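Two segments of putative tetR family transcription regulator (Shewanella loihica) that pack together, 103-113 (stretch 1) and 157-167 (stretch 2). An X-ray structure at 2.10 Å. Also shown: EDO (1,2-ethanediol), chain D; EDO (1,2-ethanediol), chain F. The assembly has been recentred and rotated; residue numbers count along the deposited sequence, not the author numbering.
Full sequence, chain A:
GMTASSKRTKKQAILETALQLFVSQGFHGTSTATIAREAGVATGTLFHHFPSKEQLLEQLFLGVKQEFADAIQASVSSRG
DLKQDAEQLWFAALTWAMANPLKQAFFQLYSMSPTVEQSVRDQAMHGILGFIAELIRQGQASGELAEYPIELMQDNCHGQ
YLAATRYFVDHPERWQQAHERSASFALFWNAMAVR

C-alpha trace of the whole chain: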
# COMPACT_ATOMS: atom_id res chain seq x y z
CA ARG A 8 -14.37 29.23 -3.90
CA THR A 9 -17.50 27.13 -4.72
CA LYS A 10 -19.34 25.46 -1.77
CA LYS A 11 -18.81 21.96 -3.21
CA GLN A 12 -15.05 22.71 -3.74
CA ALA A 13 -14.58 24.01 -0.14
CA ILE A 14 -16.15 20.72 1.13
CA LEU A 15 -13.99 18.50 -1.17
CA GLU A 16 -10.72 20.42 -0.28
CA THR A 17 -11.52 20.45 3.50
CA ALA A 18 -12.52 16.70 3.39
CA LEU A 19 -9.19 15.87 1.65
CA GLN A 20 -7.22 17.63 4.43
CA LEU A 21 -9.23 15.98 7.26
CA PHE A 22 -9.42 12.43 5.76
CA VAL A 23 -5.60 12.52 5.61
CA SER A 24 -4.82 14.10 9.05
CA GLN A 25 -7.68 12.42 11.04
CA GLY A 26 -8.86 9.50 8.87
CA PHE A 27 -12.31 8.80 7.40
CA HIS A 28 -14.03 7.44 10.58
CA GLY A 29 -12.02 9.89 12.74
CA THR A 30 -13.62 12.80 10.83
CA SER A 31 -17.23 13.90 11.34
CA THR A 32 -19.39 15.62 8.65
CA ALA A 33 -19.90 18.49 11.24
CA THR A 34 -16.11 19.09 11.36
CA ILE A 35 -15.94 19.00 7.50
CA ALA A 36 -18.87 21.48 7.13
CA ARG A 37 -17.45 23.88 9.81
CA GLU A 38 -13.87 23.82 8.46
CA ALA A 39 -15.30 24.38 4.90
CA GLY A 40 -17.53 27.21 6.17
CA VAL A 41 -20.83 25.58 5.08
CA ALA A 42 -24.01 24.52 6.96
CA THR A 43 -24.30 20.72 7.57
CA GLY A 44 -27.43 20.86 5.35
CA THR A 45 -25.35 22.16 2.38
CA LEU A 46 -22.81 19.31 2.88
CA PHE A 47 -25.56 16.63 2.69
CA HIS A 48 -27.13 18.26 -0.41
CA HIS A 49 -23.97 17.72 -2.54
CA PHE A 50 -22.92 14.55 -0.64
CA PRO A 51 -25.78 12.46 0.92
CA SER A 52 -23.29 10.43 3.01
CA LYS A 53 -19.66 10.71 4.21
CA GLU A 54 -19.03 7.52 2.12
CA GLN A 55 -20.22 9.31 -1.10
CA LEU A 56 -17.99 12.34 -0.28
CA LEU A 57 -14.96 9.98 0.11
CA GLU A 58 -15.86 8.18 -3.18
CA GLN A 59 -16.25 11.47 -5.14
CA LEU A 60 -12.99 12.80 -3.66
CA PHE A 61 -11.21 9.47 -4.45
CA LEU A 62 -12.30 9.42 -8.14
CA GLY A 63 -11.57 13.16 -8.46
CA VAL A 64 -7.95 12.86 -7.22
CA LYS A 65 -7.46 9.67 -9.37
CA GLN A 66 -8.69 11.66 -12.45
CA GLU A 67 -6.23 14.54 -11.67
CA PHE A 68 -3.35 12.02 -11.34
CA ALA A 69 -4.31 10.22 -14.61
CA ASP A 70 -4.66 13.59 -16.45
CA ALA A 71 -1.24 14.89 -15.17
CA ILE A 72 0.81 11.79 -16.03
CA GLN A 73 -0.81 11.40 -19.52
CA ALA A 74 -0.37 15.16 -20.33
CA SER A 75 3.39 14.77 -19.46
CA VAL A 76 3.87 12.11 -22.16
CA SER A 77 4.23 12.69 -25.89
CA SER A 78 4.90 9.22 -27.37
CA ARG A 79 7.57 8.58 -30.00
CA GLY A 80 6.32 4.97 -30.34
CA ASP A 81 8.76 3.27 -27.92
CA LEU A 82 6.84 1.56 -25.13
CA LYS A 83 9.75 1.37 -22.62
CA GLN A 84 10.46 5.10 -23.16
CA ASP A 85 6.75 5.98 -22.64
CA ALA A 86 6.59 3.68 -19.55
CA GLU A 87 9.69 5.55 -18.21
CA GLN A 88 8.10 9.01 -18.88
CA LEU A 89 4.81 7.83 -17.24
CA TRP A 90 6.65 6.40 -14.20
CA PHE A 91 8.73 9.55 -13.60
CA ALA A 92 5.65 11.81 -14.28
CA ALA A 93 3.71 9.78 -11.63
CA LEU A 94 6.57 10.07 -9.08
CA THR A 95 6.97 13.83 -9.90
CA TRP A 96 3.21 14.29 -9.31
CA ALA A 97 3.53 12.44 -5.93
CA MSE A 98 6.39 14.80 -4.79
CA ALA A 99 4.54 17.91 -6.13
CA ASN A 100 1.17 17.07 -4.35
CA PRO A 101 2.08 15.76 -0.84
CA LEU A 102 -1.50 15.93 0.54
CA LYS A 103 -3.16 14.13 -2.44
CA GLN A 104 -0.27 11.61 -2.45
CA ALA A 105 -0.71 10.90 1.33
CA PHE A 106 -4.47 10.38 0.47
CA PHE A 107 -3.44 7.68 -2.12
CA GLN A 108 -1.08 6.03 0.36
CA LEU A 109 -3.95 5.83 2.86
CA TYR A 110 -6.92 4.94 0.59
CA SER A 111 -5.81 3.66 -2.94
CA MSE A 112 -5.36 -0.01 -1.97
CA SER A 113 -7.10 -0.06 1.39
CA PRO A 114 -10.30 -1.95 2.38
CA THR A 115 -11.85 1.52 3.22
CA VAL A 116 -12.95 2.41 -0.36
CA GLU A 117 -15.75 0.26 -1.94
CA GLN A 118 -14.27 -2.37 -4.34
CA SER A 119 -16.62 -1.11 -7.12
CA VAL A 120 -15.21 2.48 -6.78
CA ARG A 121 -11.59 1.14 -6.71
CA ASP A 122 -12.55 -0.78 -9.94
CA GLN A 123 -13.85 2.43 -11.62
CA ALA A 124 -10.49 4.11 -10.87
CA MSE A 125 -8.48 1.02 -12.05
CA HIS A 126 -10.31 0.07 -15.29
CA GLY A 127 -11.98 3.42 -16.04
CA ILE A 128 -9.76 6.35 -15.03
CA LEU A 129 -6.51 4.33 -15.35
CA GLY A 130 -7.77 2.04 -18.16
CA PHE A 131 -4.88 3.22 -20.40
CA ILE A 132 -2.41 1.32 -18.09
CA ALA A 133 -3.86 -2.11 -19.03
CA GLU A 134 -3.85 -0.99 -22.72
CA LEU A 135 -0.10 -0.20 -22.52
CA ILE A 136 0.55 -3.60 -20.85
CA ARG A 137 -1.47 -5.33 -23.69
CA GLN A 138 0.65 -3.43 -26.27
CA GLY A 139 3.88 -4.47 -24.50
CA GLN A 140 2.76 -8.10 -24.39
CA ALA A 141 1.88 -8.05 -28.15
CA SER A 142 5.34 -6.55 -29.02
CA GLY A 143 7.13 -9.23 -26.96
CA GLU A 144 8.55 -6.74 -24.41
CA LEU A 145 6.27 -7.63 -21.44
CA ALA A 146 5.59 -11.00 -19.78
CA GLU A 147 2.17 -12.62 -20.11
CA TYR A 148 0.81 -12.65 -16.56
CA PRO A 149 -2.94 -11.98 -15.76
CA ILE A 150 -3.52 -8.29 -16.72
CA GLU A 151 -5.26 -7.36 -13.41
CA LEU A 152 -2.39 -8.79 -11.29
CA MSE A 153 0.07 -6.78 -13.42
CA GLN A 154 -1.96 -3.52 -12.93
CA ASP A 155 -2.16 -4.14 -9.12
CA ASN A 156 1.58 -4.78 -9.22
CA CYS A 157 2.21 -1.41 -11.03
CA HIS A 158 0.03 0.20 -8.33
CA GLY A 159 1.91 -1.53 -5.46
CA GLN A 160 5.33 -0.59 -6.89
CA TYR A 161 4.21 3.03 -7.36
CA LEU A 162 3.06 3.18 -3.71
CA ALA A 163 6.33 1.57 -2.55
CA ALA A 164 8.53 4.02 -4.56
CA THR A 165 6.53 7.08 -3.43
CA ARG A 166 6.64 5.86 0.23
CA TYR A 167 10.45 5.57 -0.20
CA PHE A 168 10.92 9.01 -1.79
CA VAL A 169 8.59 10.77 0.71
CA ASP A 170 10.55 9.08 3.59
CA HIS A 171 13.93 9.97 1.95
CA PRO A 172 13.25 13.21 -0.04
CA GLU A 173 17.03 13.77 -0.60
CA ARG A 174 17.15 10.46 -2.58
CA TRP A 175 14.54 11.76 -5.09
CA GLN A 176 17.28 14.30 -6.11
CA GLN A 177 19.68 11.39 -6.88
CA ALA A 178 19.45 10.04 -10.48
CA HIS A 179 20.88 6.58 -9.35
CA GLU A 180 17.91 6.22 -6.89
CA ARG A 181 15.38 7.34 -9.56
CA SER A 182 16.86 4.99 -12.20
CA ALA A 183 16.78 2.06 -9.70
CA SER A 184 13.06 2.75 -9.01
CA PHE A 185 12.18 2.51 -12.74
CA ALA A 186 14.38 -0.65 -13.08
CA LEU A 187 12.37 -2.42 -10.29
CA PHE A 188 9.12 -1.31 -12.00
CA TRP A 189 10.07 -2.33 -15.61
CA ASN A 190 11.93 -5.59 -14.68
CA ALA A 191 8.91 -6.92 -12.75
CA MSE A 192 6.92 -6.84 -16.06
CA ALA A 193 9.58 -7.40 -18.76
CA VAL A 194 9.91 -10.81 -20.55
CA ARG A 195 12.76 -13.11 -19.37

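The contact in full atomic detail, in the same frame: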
# COMPACT_ATOMS: atom_id res chain seq x y z
N LYS A 103 -2.47 15.07 -1.56
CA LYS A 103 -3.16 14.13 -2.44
C LYS A 103 -2.43 12.79 -2.52
O LYS A 103 -3.08 11.74 -2.57
CB LYS A 103 -3.34 14.72 -3.84
CG LYS A 103 -4.40 15.79 -3.87
CD LYS A 103 -4.34 16.64 -5.13
CE LYS A 103 -5.34 17.76 -4.99
NZ LYS A 103 -5.25 18.70 -6.12
N GLN A 104 -1.08 12.82 -2.45
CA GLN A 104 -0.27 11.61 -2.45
C GLN A 104 -0.46 10.83 -1.13
O GLN A 104 -0.65 9.61 -1.16
CB GLN A 104 1.22 11.91 -2.72
CG GLN A 104 2.14 10.69 -2.61
CD GLN A 104 1.72 9.53 -3.49
OE1 GLN A 104 1.11 9.69 -4.55
NE2 GLN A 104 2.09 8.32 -3.08
N ALA A 105 -0.46 11.54 0.02
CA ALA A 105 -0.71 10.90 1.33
C ALA A 105 -2.11 10.23 1.33
O ALA A 105 -2.26 9.14 1.87
CB ALA A 105 -0.61 11.93 2.44
N PHE A 106 -3.10 10.87 0.66
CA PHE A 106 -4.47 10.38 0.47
C PHE A 106 -4.43 9.06 -0.31
O PHE A 106 -5.14 8.13 0.07
CB PHE A 106 -5.34 11.44 -0.26
CG PHE A 106 -6.72 10.97 -0.64
CD1 PHE A 106 -7.77 11.03 0.28
CD2 PHE A 106 -6.98 10.44 -1.90
CE1 PHE A 106 -9.04 10.57 -0.05
CE2 PHE A 106 -8.26 9.98 -2.24
CZ PHE A 106 -9.29 10.07 -1.31
N PHE A 107 -3.58 8.95 -1.37
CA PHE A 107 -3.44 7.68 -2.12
C PHE A 107 -2.82 6.61 -1.23
O PHE A 107 -3.31 5.48 -1.17
CB PHE A 107 -2.58 7.85 -3.39
CG PHE A 107 -3.21 8.49 -4.60
CD1 PHE A 107 -4.60 8.53 -4.75
CD2 PHE A 107 -2.43 9.00 -5.62
CE1 PHE A 107 -5.18 9.09 -5.88
CE2 PHE A 107 -3.01 9.52 -6.78
CZ PHE A 107 -4.38 9.58 -6.89
N GLN A 108 -1.77 6.96 -0.52
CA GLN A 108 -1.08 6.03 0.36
C GLN A 108 -2.09 5.47 1.39
O GLN A 108 -2.14 4.28 1.63
CB GLN A 108 0.11 6.76 1.01
CG GLN A 108 1.32 5.92 1.33
CD GLN A 108 1.94 5.16 0.17
OE1 GLN A 108 1.62 4.00 -0.05
NE2 GLN A 108 2.91 5.73 -0.52
N LEU A 109 -2.97 6.31 1.89
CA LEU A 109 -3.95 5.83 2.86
C LEU A 109 -5.14 5.08 2.26
O LEU A 109 -5.64 4.17 2.92
CB LEU A 109 -4.49 7.02 3.68
CG LEU A 109 -3.53 7.69 4.65
CD1 LEU A 109 -4.00 9.10 4.96
CD2 LEU A 109 -3.39 6.86 5.93
N TYR A 110 -5.64 5.48 1.08
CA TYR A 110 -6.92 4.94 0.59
C TYR A 110 -6.91 4.11 -0.72
O TYR A 110 -7.85 3.33 -0.90
CB TYR A 110 -7.92 6.10 0.41
CG TYR A 110 -8.25 6.81 1.71
CD1 TYR A 110 -9.26 6.35 2.54
CD2 TYR A 110 -7.56 7.95 2.09
CE1 TYR A 110 -9.54 6.99 3.75
CE2 TYR A 110 -7.84 8.60 3.30
CZ TYR A 110 -8.82 8.10 4.13
OH TYR A 110 -9.11 8.73 5.31
N SER A 111 -5.92 4.30 -1.61
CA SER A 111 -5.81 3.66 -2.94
C SER A 111 -5.92 2.13 -2.97
O SER A 111 -6.43 1.58 -3.96
CB SER A 111 -4.48 4.01 -3.58
OG SER A 111 -4.62 5.25 -4.24
N MSE A 112 -5.37 1.45 -1.98
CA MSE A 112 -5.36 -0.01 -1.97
C MSE A 112 -5.87 -0.58 -0.66
O MSE A 112 -5.68 -1.77 -0.37
CB MSE A 112 -3.92 -0.48 -2.22
CG MSE A 112 -3.85 -1.55 -3.26
SE MSE A 112 -2.05 -1.92 -3.76
CE MSE A 112 -1.33 -2.24 -2.06
N SER A 113 -6.58 0.27 0.09
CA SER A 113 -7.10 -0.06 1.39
C SER A 113 -8.51 -0.64 1.32
O SER A 113 -9.27 -0.30 0.40
CB SER A 113 -7.09 1.18 2.28
OG SER A 113 -8.22 2.01 2.07
N CYS A 157 1.77 -2.78 -10.68
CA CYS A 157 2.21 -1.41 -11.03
C CYS A 157 1.84 -0.46 -9.90
O CYS A 157 2.65 0.36 -9.48
CB CYS A 157 1.57 -0.94 -12.34
SG CYS A 157 2.12 -1.84 -13.79
N HIS A 158 0.60 -0.60 -9.41
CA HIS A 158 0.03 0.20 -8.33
C HIS A 158 0.83 0.01 -7.02
O HIS A 158 1.18 1.02 -6.39
CB HIS A 158 -1.43 -0.17 -8.14
CG HIS A 158 -2.23 0.76 -7.28
ND1 HIS A 158 -1.74 1.98 -6.88
CD2 HIS A 158 -3.50 0.62 -6.83
CE1 HIS A 158 -2.70 2.51 -6.15
NE2 HIS A 158 -3.78 1.74 -6.11
N GLY A 159 1.13 -1.24 -6.65
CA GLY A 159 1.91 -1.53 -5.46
C GLY A 159 3.33 -0.98 -5.53
O GLY A 159 3.87 -0.48 -4.53
N GLN A 160 3.97 -1.08 -6.71
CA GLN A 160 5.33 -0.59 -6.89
C GLN A 160 5.36 0.91 -6.87
O GLN A 160 6.29 1.49 -6.31
CB GLN A 160 5.97 -1.14 -8.16
CG GLN A 160 6.21 -2.65 -8.06
CD GLN A 160 7.05 -3.13 -9.18
OE1 GLN A 160 6.58 -3.27 -10.32
NE2 GLN A 160 8.32 -3.39 -8.89
N TYR A 161 4.32 1.56 -7.42
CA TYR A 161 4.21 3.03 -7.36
C TYR A 161 4.11 3.47 -5.89
O TYR A 161 4.80 4.40 -5.46
CB TYR A 161 2.98 3.52 -8.17
CG TYR A 161 2.62 4.96 -7.89
CD1 TYR A 161 3.33 6.01 -8.46
CD2 TYR A 161 1.59 5.28 -7.00
CE1 TYR A 161 3.02 7.34 -8.18
CE2 TYR A 161 1.29 6.62 -6.69
CZ TYR A 161 2.00 7.64 -7.30
OH TYR A 161 1.72 8.96 -7.03
N LEU A 162 3.25 2.81 -5.12
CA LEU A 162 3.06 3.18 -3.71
C LEU A 162 4.31 2.93 -2.90
O LEU A 162 4.61 3.71 -2.00
CB LEU A 162 1.85 2.45 -3.10
CG LEU A 162 0.46 2.88 -3.64
CD1 LEU A 162 -0.60 1.99 -3.10
CD2 LEU A 162 0.16 4.35 -3.31
N ALA A 163 5.07 1.88 -3.23
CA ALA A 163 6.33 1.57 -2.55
C ALA A 163 7.39 2.64 -2.86
O ALA A 163 8.06 3.10 -1.95
CB ALA A 163 6.82 0.20 -2.96
N ALA A 164 7.51 3.04 -4.14
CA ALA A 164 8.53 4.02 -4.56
C ALA A 164 8.21 5.41 -4.01
O ALA A 164 9.13 6.11 -3.60
CB ALA A 164 8.66 4.06 -6.09
N THR A 165 6.92 5.77 -3.94
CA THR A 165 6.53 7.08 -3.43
C THR A 165 6.62 7.12 -1.90
O THR A 165 6.92 8.18 -1.36
CB THR A 165 5.18 7.52 -3.96
OG1 THR A 165 4.18 6.57 -3.61
CG2 THR A 165 5.21 7.75 -5.47
N ARG A 166 6.42 5.98 -1.21
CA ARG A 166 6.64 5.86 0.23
C ARG A 166 8.12 6.13 0.50
O ARG A 166 8.47 6.96 1.33
CB ARG A 166 6.27 4.43 0.72
CG ARG A 166 6.74 4.02 2.15
CD ARG A 166 5.82 4.58 3.23
NE ARG A 166 6.05 6.01 3.45
CZ ARG A 166 5.12 6.95 3.35
NH1 ARG A 166 3.86 6.63 3.10
NH2 ARG A 166 5.44 8.23 3.53
N TYR A 167 9.00 5.45 -0.27
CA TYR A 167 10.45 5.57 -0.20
C TYR A 167 10.92 7.01 -0.41
O TYR A 167 11.71 7.52 0.39
CB TYR A 167 11.09 4.64 -1.26
CG TYR A 167 12.60 4.61 -1.26
CD1 TYR A 167 13.31 3.90 -0.28
CD2 TYR A 167 13.33 5.30 -2.22
CE1 TYR A 167 14.70 3.88 -0.27
CE2 TYR A 167 14.72 5.29 -2.21
CZ TYR A 167 15.40 4.54 -1.26
OH TYR A 167 16.78 4.48 -1.27
C1 EDO D . -2.15 5.05 -8.45
O1 EDO D . -3.45 5.18 -9.02
C2 EDO D . -2.08 5.95 -7.23
O2 EDO D . -3.14 5.63 -6.33
C1 EDO F . -0.78 1.23 1.96
O1 EDO F . -0.06 2.36 1.44
C2 EDO F . -1.16 0.33 0.79
O2 EDO F . -2.21 -0.57 1.19

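The helix through 103-110 and the residues after it pack against helix 157-167, the helix axes approaching to 10.6 Å at 128° between their N-to-C directions, and 504 Å² is buried in all. Among the hydrogen bonds, Tyr161 OH donates to Gln104 OE1 (2.7 Å), a side-chain link between residues buried in the structure. Gln108 sets off sideways, but its amide end turns in, and Gln108 NE2 donates to the backbone Leu162 O (3.0 Å, 155°). Leu162 O also accepts the helical bond from Arg166 N (3.0 Å), so it serves both its own helix and the neighbouring one. A weak bond from His158 NE2 to Ser111 O (3.4 Å) meets the imidazole at its edge. Gln104 NE2 lies 2.8 Å from Thr165 OG1, but the angle is poor and no hydrogen bond results; Thr165 OG1 donates instead to Tyr161 O (2.9 Å) within its helix. Among the apolar and aromatic contacts, Leu162 CD2 meets Phe107 CB (4.4 Å), while Leu162 CD1 meets the selenium of selenomethionine Met112 (SE, 4.2 Å). Met112 SE also sits over the face of the His158 ring, 4.5 Å from its centroid, and passes 4.3 Å from Gly159 CA. Ser111 OG donates to O2 of the chain D ethanediol (2.6 Å), which lies over one face of the Phe107 ring.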